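Long-range contacts in pterin-4-alpha-carbinolamine dehydratase MoaB2 (PDB 3RFQ), which probably binds a molybdopterin-type pterin and takes part in the biosynthesis of the molybdenum cofactor: residues V30-V35 against V64-V69; P52-L57 against Y161-G166; V71-V76 against T102-T107; L115-L120 against A145-S150. All blocks are in the same frame, centred on the assembly; numbering follows the deposited sequence.

Contact 1 (V30-V35 against V64-V69)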
loop_
_atom_site.group_PDB
_atom_site.type_symbol
_atom_site.label_atom_id
_atom_site.label_comp_id
_atom_site.label_asym_id
_atom_site.label_seq_id
_atom_site.Cartn_x
_atom_site.Cartn_y
_atom_site.Cartn_z
ATOM N N VAL C 30 -18.682 15.712 15.688
ATOM C CA VAL C 30 -17.250 15.932 15.635
ATOM C C VAL C 30 -16.922 17.405 15.560
ATOM O O VAL C 30 -15.981 17.854 16.214
ATOM C CB VAL C 30 -16.607 15.240 14.421
ATOM C CG1 VAL C 30 -15.139 15.619 14.328
ATOM C CG2 VAL C 30 -16.784 13.713 14.490
ATOM N N GLY C 31 -17.684 18.156 14.764
ATOM C CA GLY C 31 -17.540 19.625 14.711
ATOM C C GLY C 31 -18.314 20.241 13.554
ATOM O O GLY C 31 -19.192 19.601 12.990
ATOM N N ARG C 32 -18.002 21.487 13.230
ATOM C CA ARG C 32 -18.637 22.200 12.132
ATOM C C ARG C 32 -17.788 22.057 10.860
ATOM O O ARG C 32 -16.554 22.153 10.912
ATOM C CB ARG C 32 -18.744 23.699 12.450
ATOM C CG ARG C 32 -19.825 24.134 13.451
ATOM C CD ARG C 32 -19.626 25.636 13.829
ATOM N NE ARG C 32 -19.664 26.529 12.662
ATOM C CZ ARG C 32 -19.147 27.756 12.625
ATOM N NH1 ARG C 32 -19.226 28.479 11.514
ATOM N NH2 ARG C 32 -18.539 28.281 13.681
ATOM N N ALA C 33 -18.440 21.853 9.716
ATOM C CA ALA C 33 -17.721 21.886 8.438
ATOM C C ALA C 33 -18.278 22.871 7.411
ATOM O O ALA C 33 -19.454 23.277 7.477
ATOM C CB ALA C 33 -17.592 20.480 7.843
ATOM N N LEU C 34 -17.430 23.232 6.455
ATOM C CA LEU C 34 -17.840 24.019 5.290
ATOM C C LEU C 34 -17.275 23.352 4.045
ATOM O O LEU C 34 -16.144 22.862 4.063
ATOM C CB LEU C 34 -17.284 25.449 5.378
ATOM C CG LEU C 34 -17.667 26.395 4.222
ATOM C CD1 LEU C 34 -19.077 26.942 4.430
ATOM C CD2 LEU C 34 -16.674 27.568 4.075
ATOM N N VAL C 35 -18.069 23.334 2.982
ATOM C CA VAL C 35 -17.630 22.843 1.676
ATOM C C VAL C 35 -17.357 24.032 0.751
ATOM O O VAL C 35 -18.156 24.948 0.671
ATOM C CB VAL C 35 -18.721 21.986 1.006
ATOM C CG1 VAL C 35 -18.216 21.404 -0.321
ATOM C CG2 VAL C 35 -19.221 20.870 1.978
ATOM N N VAL C 64 -21.451 18.805 11.433
ATOM C CA VAL C 64 -22.573 19.674 11.117
ATOM C C VAL C 64 -22.103 20.626 10.015
ATOM O O VAL C 64 -21.119 21.348 10.208
ATOM C CB VAL C 64 -23.030 20.483 12.360
ATOM C CG1 VAL C 64 -24.062 21.531 11.982
ATOM C CG2 VAL C 64 -23.676 19.562 13.351
ATOM N N VAL C 65 -22.783 20.615 8.871
ATOM C CA VAL C 65 -22.351 21.367 7.680
ATOM C C VAL C 65 -22.972 22.789 7.583
ATOM O O VAL C 65 -24.165 22.934 7.369
ATOM C CB VAL C 65 -22.614 20.544 6.394
ATOM C CG1 VAL C 65 -22.171 21.313 5.133
ATOM C CG2 VAL C 65 -21.905 19.212 6.471
ATOM N N ASP C 66 -22.141 23.825 7.751
ATOM C CA ASP C 66 -22.569 25.220 7.669
ATOM C C ASP C 66 -23.268 25.493 6.342
ATOM O O ASP C 66 -24.286 26.197 6.303
ATOM C CB ASP C 66 -21.368 26.177 7.741
ATOM C CG ASP C 66 -20.874 26.439 9.159
ATOM O OD1 ASP C 66 -21.392 25.847 10.118
ATOM O OD2 ASP C 66 -19.948 27.270 9.311
ATOM N N GLY C 67 -22.700 24.949 5.266
ATOM C CA GLY C 67 -23.187 25.186 3.923
ATOM C C GLY C 67 -22.130 24.894 2.878
ATOM O O GLY C 67 -21.100 24.308 3.176
ATOM N N VAL C 68 -22.416 25.288 1.642
ATOM C CA VAL C 68 -21.521 25.122 0.512
ATOM C C VAL C 68 -21.301 26.514 -0.051
ATOM O O VAL C 68 -22.262 27.279 -0.177
ATOM C CB VAL C 68 -22.186 24.275 -0.614
ATOM C CG1 VAL C 68 -21.264 24.149 -1.829
ATOM C CG2 VAL C 68 -22.622 22.902 -0.112
ATOM N N VAL C 69 -20.048 26.827 -0.408
ATOM C CA VAL C 69 -19.702 28.109 -1.040
ATOM C C VAL C 69 -19.056 27.833 -2.393
ATOM O O VAL C 69 -18.073 27.079 -2.475
ATOM C CB VAL C 69 -18.737 28.936 -0.139
ATOM C CG1 VAL C 69 -18.173 30.136 -0.896
ATOM C CG2 VAL C 69 -19.448 29.376 1.150
#
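Gly31 and Val64 open a run of parallel pairing between 30-35 and 64-69, two strands whose short segments run 29° apart and come within 4.5 Å of each other. Val64 is held through both its backbone N and its O: N donates to Gly31 O, and O accepts from Ala33 N at 2.8 Å. Ala33 O then takes the Asp66 N-H, while Val35 reaches past Asp66 to Gly67 O through N and to Val69 N through O. Ala33 pairs with Val65 but Val35 with Val68, so 64-69 carries one residue more than its partner. The extra residue forms a bulge, with helix-like backbone angles at Asp66.

That kink turns Asp66 toward Arg32. The two side chains cross obliquely, and the guanidinium takes the carboxylate side-on in a salt bridge, NE to OD1 at 3.2 Å and NH1 to OD2 at 2.6 Å. Both oxygens use their syn lone pairs, with the two planes only 27° apart; the bend of Arg32 at chi3 (58°) sets where NE lies, within reach of OD1. The remaining nitrogen, NH2, bonds to Gly88 O. Beyond the bulge, Leu34 CD1 rests 3.6 Å from Gly67 O and 4.1 Å from Val69 CG2. On the opposite face, which carries Ala33, Val35, Val65 and Val68, Val35 CG2 lies 4.3 Å from Val65 CG1, and Ala33 and Val65 pack on Leu58 of helix 51-60.

The chemistry is thus divided between the faces: a two-pronged ion pair clasps the bulged residue to the neighbouring strand on one, and small aliphatic groups seat a helix on the other. With each charge offset by its partner, both groups would be expected to stay ionised.

Contact 2 (P52-L57 against Y161-G166). With NA (sodium ion), chain F.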
loop_
_atom_site.group_PDB
_atom_site.type_symbol
_atom_site.label_atom_id
_atom_site.label_comp_id
_atom_site.label_asym_id
_atom_site.label_seq_id
_atom_site.Cartn_x
_atom_site.Cartn_y
_atom_site.Cartn_z
ATOM N N PRO C 52 -23.699 19.017 -2.649
ATOM C CA PRO C 52 -24.601 18.103 -1.905
ATOM C C PRO C 52 -23.945 16.789 -1.487
ATOM O O PRO C 52 -24.270 16.238 -0.402
ATOM C CB PRO C 52 -25.784 17.852 -2.875
ATOM C CG PRO C 52 -25.789 19.069 -3.817
ATOM C CD PRO C 52 -24.287 19.491 -3.919
ATOM N N LEU C 53 -23.047 16.280 -2.335
ATOM C CA LEU C 53 -22.405 15.004 -2.035
ATOM C C LEU C 53 -21.443 15.147 -0.847
ATOM O O LEU C 53 -21.500 14.360 0.120
ATOM C CB LEU C 53 -21.713 14.409 -3.269
ATOM C CG LEU C 53 -20.909 13.127 -3.015
ATOM C CD1 LEU C 53 -21.764 11.998 -2.384
ATOM C CD2 LEU C 53 -20.194 12.642 -4.285
ATOM N N VAL C 54 -20.567 16.149 -0.906
ATOM C CA VAL C 54 -19.637 16.403 0.212
ATOM C C VAL C 54 -20.443 16.666 1.495
ATOM O O VAL C 54 -20.064 16.222 2.559
ATOM C CB VAL C 54 -18.591 17.549 -0.081
ATOM C CG1 VAL C 54 -17.569 17.675 1.068
ATOM C CG2 VAL C 54 -17.824 17.246 -1.378
ATOM N N THR C 55 -21.583 17.335 1.366
ATOM C CA THR C 55 -22.423 17.637 2.509
ATOM C C THR C 55 -22.947 16.348 3.139
ATOM O O THR C 55 -22.866 16.186 4.368
ATOM C CB THR C 55 -23.582 18.547 2.109
ATOM O OG1 THR C 55 -23.041 19.786 1.642
ATOM C CG2 THR C 55 -24.550 18.795 3.295
ATOM N N GLU C 56 -23.480 15.456 2.295
ATOM C CA GLU C 56 -23.938 14.143 2.714
ATOM C C GLU C 56 -22.853 13.346 3.440
ATOM O O GLU C 56 -23.111 12.773 4.500
ATOM C CB GLU C 56 -24.462 13.341 1.512
ATOM C CG GLU C 56 -24.940 11.934 1.867
ATOM C CD GLU C 56 -24.958 10.958 0.662
ATOM O OE1 GLU C 56 -24.805 11.383 -0.503
ATOM O OE2 GLU C 56 -25.166 9.754 0.880
ATOM N N LEU C 57 -21.655 13.315 2.865
ATOM C CA LEU C 57 -20.517 12.570 3.421
ATOM C C LEU C 57 -19.975 13.193 4.716
ATOM O O LEU C 57 -19.655 12.476 5.662
ATOM C CB LEU C 57 -19.400 12.422 2.369
ATOM C CG LEU C 57 -19.847 11.697 1.080
ATOM C CD1 LEU C 57 -18.756 11.728 -0.015
ATOM C CD2 LEU C 57 -20.244 10.251 1.342
ATOM N N TYR C 161 -15.518 10.408 -8.243
ATOM C CA TYR C 161 -14.789 9.319 -7.609
ATOM C C TYR C 161 -13.753 9.874 -6.651
ATOM O O TYR C 161 -13.590 9.326 -5.565
ATOM C CB TYR C 161 -14.128 8.388 -8.629
ATOM C CG TYR C 161 -15.063 7.458 -9.398
ATOM C CD1 TYR C 161 -16.425 7.365 -9.096
ATOM C CD2 TYR C 161 -14.555 6.625 -10.391
ATOM C CE1 TYR C 161 -17.265 6.473 -9.803
ATOM C CE2 TYR C 161 -15.367 5.731 -11.094
ATOM C CZ TYR C 161 -16.720 5.665 -10.805
ATOM O OH TYR C 161 -17.503 4.794 -11.541
ATOM N N ALA C 162 -13.076 10.969 -7.020
ATOM C CA ALA C 162 -12.100 11.621 -6.079
ATOM C C ALA C 162 -12.772 12.081 -4.795
ATOM O O ALA C 162 -12.251 11.893 -3.701
ATOM C CB ALA C 162 -11.351 12.804 -6.739
ATOM N N VAL C 163 -13.927 12.708 -4.930
ATOM C CA VAL C 163 -14.650 13.183 -3.771
ATOM C C VAL C 163 -15.026 11.999 -2.875
ATOM O O VAL C 163 -14.790 12.020 -1.660
ATOM C CB VAL C 163 -15.949 13.938 -4.186
ATOM C CG1 VAL C 163 -16.832 14.158 -2.958
ATOM C CG2 VAL C 163 -15.592 15.253 -4.864
ATOM N N ARG C 164 -15.581 10.957 -3.468
ATOM C CA ARG C 164 -16.011 9.850 -2.633
ATOM C C ARG C 164 -14.801 9.191 -1.930
ATOM O O ARG C 164 -14.815 8.947 -0.700
ATOM C CB ARG C 164 -16.747 8.815 -3.484
ATOM C CG ARG C 164 -18.102 9.254 -3.967
ATOM C CD ARG C 164 -18.812 8.080 -4.625
ATOM N NE ARG C 164 -20.124 8.449 -5.155
ATOM C CZ ARG C 164 -21.225 8.648 -4.430
ATOM N NH1 ARG C 164 -21.197 8.552 -3.097
ATOM N NH2 ARG C 164 -22.357 8.960 -5.041
ATOM N N ASP C 165 -13.777 8.871 -2.718
ATOM C CA ASP C 165 -12.628 8.154 -2.182
ATOM C C ASP C 165 -11.825 9.019 -1.193
ATOM O O ASP C 165 -11.399 8.513 -0.150
ATOM C CB ASP C 165 -11.753 7.588 -3.297
ATOM C CG ASP C 165 -10.685 6.652 -2.774
ATOM O OD1 ASP C 165 -11.023 5.542 -2.299
ATOM O OD2 ASP C 165 -9.490 7.012 -2.845
ATOM N N GLY C 166 -11.648 10.308 -1.512
ATOM C CA GLY C 166 -11.004 11.264 -0.612
ATOM C C GLY C 166 -11.661 11.313 0.749
ATOM O O GLY C 166 -10.980 11.311 1.764
HETATM NA NA NA F . -9.664 3.555 -0.733
HETATM O O HOH W 1 -23.637 9.118 -1.556
HETATM O O HOH W 2 -23.895 8.390 -1.698
HETATM O O HOH W 3 -10.328 5.410 0.658
HETATM O O HOH W 4 -8.084 3.262 1.553
HETATM O O HOH W 5 -11.201 2.520 -2.132
HETATM O O HOH W 6 -8.015 2.668 -2.656
#
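Leu53 and Val54 meet Val163 through a single methyl: Val163 CG1 lies 3.6 Å from Val54 CG2 and 3.9 Å from Leu53 CD2. It stands anti to its own backbone N (chi1 168°), and Leu57 CD1 approaches it as well. Val54 and Val163 cross at about a right angle, whereas Leu53 and Val163 pass alongside one another, each heading the other's way.

Leu53 also covers Arg164. Its CD2 sits over the centre of one guanidinium face, 4.1 Å above the plane, while CD1 lies 3.6 Å from NH1. The aliphatic contact leaves the rim of the guanidinium to polar partners, and these belong largely to the second subunit: Arg164 NE makes a salt bridge to its Glu60 and NH2 one to its Glu56. Glu56 of this chain returns the bond to Arg164 of that subunit, so the pairing is reciprocal.

One residue further on, Asp165 points away from helix 51-60, and its OD1 binds the sodium ion at 2.9 Å. Ser129 OG and four waters share the ion, together with Asp165 and Ser129 of the second subunit, which places it at the subunit interface.

The two helix segments run nearly parallel, 12° apart, with axes 10.4 Å from each other. Beneath them lies the sheet: Val54 packs on Val35 of strand 31-38 and on Val94 and Val96 of strand 92-96, and Val163 also rests on Val96.

Contact 3 (V71-V76 against T102-T107)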
loop_
_atom_site.group_PDB
_atom_site.type_symbol
_atom_site.label_atom_id
_atom_site.label_comp_id
_atom_site.label_asym_id
_atom_site.label_seq_id
_atom_site.Cartn_x
_atom_site.Cartn_y
_atom_site.Cartn_z
ATOM N N VAL C 71 -16.991 29.079 -5.650
ATOM C CA VAL C 71 -16.090 30.120 -6.123
ATOM C C VAL C 71 -15.485 29.742 -7.459
ATOM O O VAL C 71 -15.405 28.559 -7.803
ATOM C CB VAL C 71 -14.947 30.431 -5.132
ATOM C CG1 VAL C 71 -15.458 31.183 -3.941
ATOM C CG2 VAL C 71 -14.211 29.143 -4.710
ATOM N N GLU C 72 -15.055 30.772 -8.189
ATOM C CA GLU C 72 -14.326 30.622 -9.434
ATOM C C GLU C 72 -12.934 30.068 -9.146
ATOM O O GLU C 72 -12.432 30.179 -8.017
ATOM C CB GLU C 72 -14.148 31.973 -10.125
ATOM C CG GLU C 72 -15.384 32.600 -10.682
ATOM C CD GLU C 72 -15.094 33.943 -11.314
ATOM O OE1 GLU C 72 -15.710 34.919 -10.875
ATOM O OE2 GLU C 72 -14.244 34.038 -12.236
ATOM N N ALA C 73 -12.314 29.494 -10.178
ATOM C CA ALA C 73 -10.934 29.014 -10.098
ATOM C C ALA C 73 -10.019 30.229 -10.155
ATOM O O ALA C 73 -9.312 30.477 -11.140
ATOM C CB ALA C 73 -10.647 28.052 -11.225
ATOM N N ASP C 74 -10.073 31.006 -9.088
ATOM C CA ASP C 74 -9.359 32.261 -8.991
ATOM C C ASP C 74 -8.753 32.302 -7.588
ATOM O O ASP C 74 -9.438 32.050 -6.590
ATOM C CB ASP C 74 -10.325 33.425 -9.202
ATOM C CG ASP C 74 -9.678 34.768 -8.963
ATOM O OD1 ASP C 74 -9.064 35.297 -9.913
ATOM O OD2 ASP C 74 -9.777 35.284 -7.822
ATOM N N GLU C 75 -7.460 32.603 -7.544
ATOM C CA GLU C 75 -6.645 32.521 -6.339
ATOM C C GLU C 75 -7.177 33.401 -5.215
ATOM O O GLU C 75 -7.264 32.961 -4.072
ATOM C CB GLU C 75 -5.198 32.902 -6.682
ATOM C CG GLU C 75 -4.149 32.071 -5.970
ATOM C CD GLU C 75 -2.741 32.271 -6.552
ATOM O OE1 GLU C 75 -2.579 32.220 -7.803
ATOM O OE2 GLU C 75 -1.798 32.483 -5.750
ATOM N N VAL C 76 -7.548 34.632 -5.544
ATOM C CA VAL C 76 -8.097 35.574 -4.573
ATOM C C VAL C 76 -9.469 35.101 -4.043
ATOM O O VAL C 76 -9.731 35.143 -2.824
ATOM C CB VAL C 76 -8.153 37.007 -5.170
ATOM C CG1 VAL C 76 -9.035 37.970 -4.322
ATOM C CG2 VAL C 76 -6.731 37.562 -5.330
ATOM N N THR C 102 -3.562 22.141 -15.016
ATOM C CA THR C 102 -3.866 23.205 -15.980
ATOM C C THR C 102 -3.659 24.569 -15.298
ATOM O O THR C 102 -3.403 24.623 -14.071
ATOM C CB THR C 102 -5.297 23.124 -16.521
ATOM O OG1 THR C 102 -6.194 23.620 -15.521
ATOM C CG2 THR C 102 -5.674 21.683 -16.914
ATOM N N PRO C 103 -3.753 25.669 -16.072
ATOM C CA PRO C 103 -3.286 26.907 -15.445
ATOM C C PRO C 103 -4.274 27.437 -14.430
ATOM O O PRO C 103 -3.893 28.203 -13.547
ATOM C CB PRO C 103 -3.152 27.899 -16.633
ATOM C CG PRO C 103 -3.725 27.161 -17.879
ATOM C CD PRO C 103 -4.391 25.911 -17.392
ATOM N N ARG C 104 -5.534 27.038 -14.587
ATOM C CA ARG C 104 -6.607 27.440 -13.693
ATOM C C ARG C 104 -6.627 26.624 -12.425
ATOM O O ARG C 104 -7.463 26.891 -11.563
ATOM C CB ARG C 104 -7.987 27.308 -14.378
ATOM C CG ARG C 104 -8.250 28.307 -15.526
ATOM C CD ARG C 104 -8.400 29.760 -15.045
ATOM N NE ARG C 104 -9.682 30.027 -14.384
ATOM C CZ ARG C 104 -10.143 31.256 -14.116
ATOM N NH1 ARG C 104 -9.428 32.329 -14.451
ATOM N NH2 ARG C 104 -11.318 31.417 -13.514
ATOM N N ASP C 105 -5.748 25.625 -12.307
ATOM C CA ASP C 105 -5.797 24.739 -11.154
ATOM C C ASP C 105 -5.013 25.353 -10.000
ATOM O O ASP C 105 -3.858 24.944 -9.727
ATOM C CB ASP C 105 -5.261 23.355 -11.500
ATOM C CG ASP C 105 -6.256 22.508 -12.304
ATOM O OD1 ASP C 105 -7.298 22.100 -11.734
ATOM O OD2 ASP C 105 -5.960 22.209 -13.488
ATOM N N VAL C 106 -5.632 26.342 -9.347
ATOM C CA VAL C 106 -4.931 27.202 -8.383
ATOM C C VAL C 106 -5.292 26.992 -6.897
ATOM O O VAL C 106 -4.799 27.722 -6.034
ATOM C CB VAL C 106 -5.039 28.711 -8.749
ATOM C CG1 VAL C 106 -4.256 29.025 -10.046
ATOM C CG2 VAL C 106 -6.492 29.144 -8.871
ATOM N N THR C 107 -6.124 25.993 -6.608
ATOM C CA THR C 107 -6.534 25.708 -5.223
ATOM C C THR C 107 -5.319 25.488 -4.301
ATOM O O THR C 107 -5.277 26.054 -3.191
ATOM C CB THR C 107 -7.493 24.513 -5.144
ATOM O OG1 THR C 107 -8.617 24.731 -6.013
ATOM C CG2 THR C 107 -7.978 24.248 -3.722
#
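Ala73 comes closest to Arg104, 5.8 Å between CA atoms, and Glu75 to Val106, where the loop leading into helix 75-87 passes the type I turn Thr102-Asp105 with no hydrogen bond between them.

Ala73 is the centre of an inverse gamma turn, and its carbonyl oxygen lies over the guanidinium of Arg104, 3.0 Å above the plane and offset toward the rim. The closest atom is CZ, 3.2 Å from Ala73 O; the oxygen is met by a face, and the N-H groups point elsewhere. Arg104 gets there by bending twice, at chi2 (-69°) and chi3 (-74°), which folds the chain back over the alanine. Ala73 CB fills the fold, 3.8 Å from Arg104 NE and 3.4 Å from Arg104 O. The strong partner of the arginine is Asp40, whose OD1 takes a salt bridge from NH2 and also the Ala73 N-H, so one carboxylate oxygen ties both sides of the contact.

Val106 packs a methyl against the backbone. Its CG2, in the crowded position between backbone N and carbonyl carbon, sits 3.8 Å from Glu75 N and 3.9 Å from Ala73 O, at the start of the helix. Asp74 is the N-cap of that helix, with OD2 bonded to Asp77 N.

Ser110 OG bonds to both Glu75 O and Val106 O, tying helix 107-114 to the first turn of helix 75-87 and to the end of its own lead-in loop. The two loops follow strands 63-71 and 92-96 and lead into helices, as expected at the carboxyl ends of strands in an alpha/beta fold. In MogA/MoaB relatives the corresponding region is thought to contribute to the pterin site, and this one probably does likewise.

Contact 4 (L115-L120 against A145-S150)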
loop_
_atom_site.group_PDB
_atom_site.type_symbol
_atom_site.label_atom_id
_atom_site.label_comp_id
_atom_site.label_asym_id
_atom_site.label_seq_id
_atom_site.Cartn_x
_atom_site.Cartn_y
_atom_site.Cartn_z
ATOM N N LEU C 115 -2.371 28.436 5.116
ATOM C CA LEU C 115 -2.014 27.382 6.090
ATOM C C LEU C 115 -0.940 27.808 7.101
ATOM O O LEU C 115 0.041 28.440 6.728
ATOM C CB LEU C 115 -1.597 26.102 5.387
ATOM C CG LEU C 115 -2.670 25.322 4.612
ATOM C CD1 LEU C 115 -2.025 24.084 3.985
ATOM C CD2 LEU C 115 -3.866 24.948 5.497
ATOM N N ASP C 116 -1.130 27.473 8.378
ATOM C CA ASP C 116 -0.077 27.699 9.387
ATOM C C ASP C 116 0.924 26.549 9.351
ATOM O O ASP C 116 2.135 26.749 9.500
ATOM C CB ASP C 116 -0.648 27.864 10.813
ATOM C CG ASP C 116 -1.470 29.137 10.984
ATOM O OD1 ASP C 116 -1.164 30.154 10.319
ATOM O OD2 ASP C 116 -2.433 29.129 11.796
ATOM N N ARG C 117 0.409 25.335 9.180
ATOM C CA ARG C 117 1.269 24.192 8.971
ATOM C C ARG C 117 0.565 23.102 8.159
ATOM O O ARG C 117 -0.664 23.031 8.108
ATOM C CB ARG C 117 1.821 23.672 10.312
ATOM C CG ARG C 117 0.790 23.183 11.295
ATOM C CD ARG C 117 1.249 23.468 12.719
ATOM N NE ARG C 117 0.167 23.138 13.648
ATOM C CZ ARG C 117 -0.738 24.004 14.125
ATOM N NH1 ARG C 117 -0.695 25.294 13.784
ATOM N NH2 ARG C 117 -1.688 23.578 14.956
ATOM N N GLU C 118 1.365 22.286 7.499
ATOM C CA GLU C 118 0.864 21.247 6.625
ATOM C C GLU C 118 0.843 19.907 7.328
ATOM O O GLU C 118 1.697 19.639 8.155
ATOM C CB GLU C 118 1.716 21.179 5.363
ATOM C CG GLU C 118 1.232 22.194 4.351
ATOM C CD GLU C 118 1.977 22.153 3.040
ATOM O OE1 GLU C 118 1.918 21.107 2.336
ATOM O OE2 GLU C 118 2.596 23.200 2.723
ATOM N N ILE C 119 -0.147 19.093 6.994
ATOM C CA ILE C 119 -0.225 17.723 7.491
ATOM C C ILE C 119 -0.049 16.816 6.272
ATOM O O ILE C 119 -1.038 16.352 5.667
ATOM C CB ILE C 119 -1.592 17.459 8.234
ATOM C CG1 ILE C 119 -1.771 18.454 9.388
ATOM C CG2 ILE C 119 -1.660 16.028 8.813
ATOM C CD1 ILE C 119 -3.211 18.493 9.956
ATOM N N LEU C 120 1.214 16.584 5.900
ATOM C CA LEU C 120 1.568 15.831 4.691
ATOM C C LEU C 120 0.873 14.473 4.597
ATOM O O LEU C 120 0.529 14.035 3.502
ATOM C CB LEU C 120 3.109 15.673 4.545
ATOM C CG LEU C 120 3.950 16.951 4.389
ATOM C CD1 LEU C 120 5.468 16.681 4.162
ATOM C CD2 LEU C 120 3.412 17.845 3.273
ATOM N N ALA C 145 -3.260 19.702 2.574
ATOM C CA ALA C 145 -4.042 19.524 3.791
ATOM C C ALA C 145 -3.221 20.141 4.912
ATOM O O ALA C 145 -2.002 19.999 4.946
ATOM C CB ALA C 145 -4.260 18.061 4.071
ATOM N N GLY C 146 -3.888 20.815 5.826
ATOM C CA GLY C 146 -3.197 21.433 6.938
ATOM C C GLY C 146 -4.074 22.271 7.852
ATOM O O GLY C 146 -5.303 22.318 7.707
ATOM N N VAL C 147 -3.423 22.953 8.786
ATOM C CA VAL C 147 -4.120 23.736 9.784
ATOM C C VAL C 147 -3.881 25.220 9.574
ATOM O O VAL C 147 -2.745 25.670 9.354
ATOM C CB VAL C 147 -3.734 23.301 11.212
ATOM C CG1 VAL C 147 -4.453 24.146 12.229
ATOM C CG2 VAL C 147 -4.133 21.840 11.436
ATOM N N SER C 148 -4.991 25.965 9.604
ATOM C CA SER C 148 -5.000 27.414 9.586
ATOM C C SER C 148 -5.801 27.870 10.806
ATOM O O SER C 148 -6.982 27.543 10.930
ATOM C CB SER C 148 -5.651 27.878 8.294
ATOM O OG SER C 148 -5.536 29.273 8.176
ATOM N N GLY C 149 -5.140 28.590 11.719
ATOM C CA GLY C 149 -5.683 28.875 13.056
ATOM C C GLY C 149 -6.105 27.592 13.758
ATOM O O GLY C 149 -5.281 26.770 14.080
ATOM N N SER C 150 -7.399 27.411 13.974
ATOM C CA SER C 150 -7.896 26.156 14.536
ATOM C C SER C 150 -8.708 25.328 13.526
ATOM O O SER C 150 -9.435 24.402 13.898
ATOM C CB SER C 150 -8.724 26.441 15.793
ATOM O OG SER C 150 -7.862 26.930 16.800
HETATM O O HOH W 7 -2.442 27.607 13.845
HETATM O O HOH W 8 -0.292 19.041 2.281
#
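Two consecutive residues, Asp116 and Arg117, share Val147 as partner in a classic beta bulge, at the antiparallel edge where strand 117-118 meets strand 145-148. Val147 O accepts from both, at 2.6 Å from Asp116 N and 3.2 Å from Arg117 N. Regular pairing resumes beyond the bulge, with Val147 N donating to Arg117 O and Ile119 N to Ala145 O, the latter donor tilted 35° from the carbonyl plane.

Gly146 lets the strands close in: its CA lies 3.2 Å from Arg117 O, and Leu115 lays CD2 on its backbone, 3.6 Å from Gly146 C. Asp116 reaches across with OD2 to take the Gly149 N-H at 2.8 Å, from above the carboxylate plane. The same oxygen accepts from a water that also links Gly149 O and Arg117 NH1, tying the residues just after strand 145-148 to Asp116 and Arg117.

Arg117 CG lies between its backbone N and carbonyl carbon (chi1 62°), at the start of a chain that runs alongside Val147. The guanidinium is centred over Val147 CB, 4.2 Å from its plane, and its NH2 bonds to Val101 O of the fourth subunit. NH2 lies nearest Val147 CG1, while Ile119 CD1 packs on CG2, 3.8 Å away.

Strand 117-118 is the outermost of this chain's sheet on this side, and Gly146 pairs onward with Val153 of strand 151-156. Helix 107-114 leads in, tied by Ser148 OG to Ile114 O, while Leu140 of the fourth subunit packs on Ile119.

How the contacts relate
Three of the four contacts belong to or cover one mixed sheet. Contact 1 pairs its outermost strand 63-71 with strand 31-38, and contact 4 joins the antiparallel strands at its other edge; their centres are 18 Å apart. Contact 2 sits on the sheet beside contact 1, centres 13 Å apart, and touches it where Val54 and Thr55 meet Val35 and Val68. Contact 3 adjoins contact 1 in sequence, at the loops beyond strands 63-71 and 92-96. Along the chain, contacts 3 and 4 follow in series inside the long loop closed by contact 2. Contacts 2 and 4, 21 Å apart, lie toward different neighbouring subunits, so the chain meets different partners in the six-chain assembly at these two places.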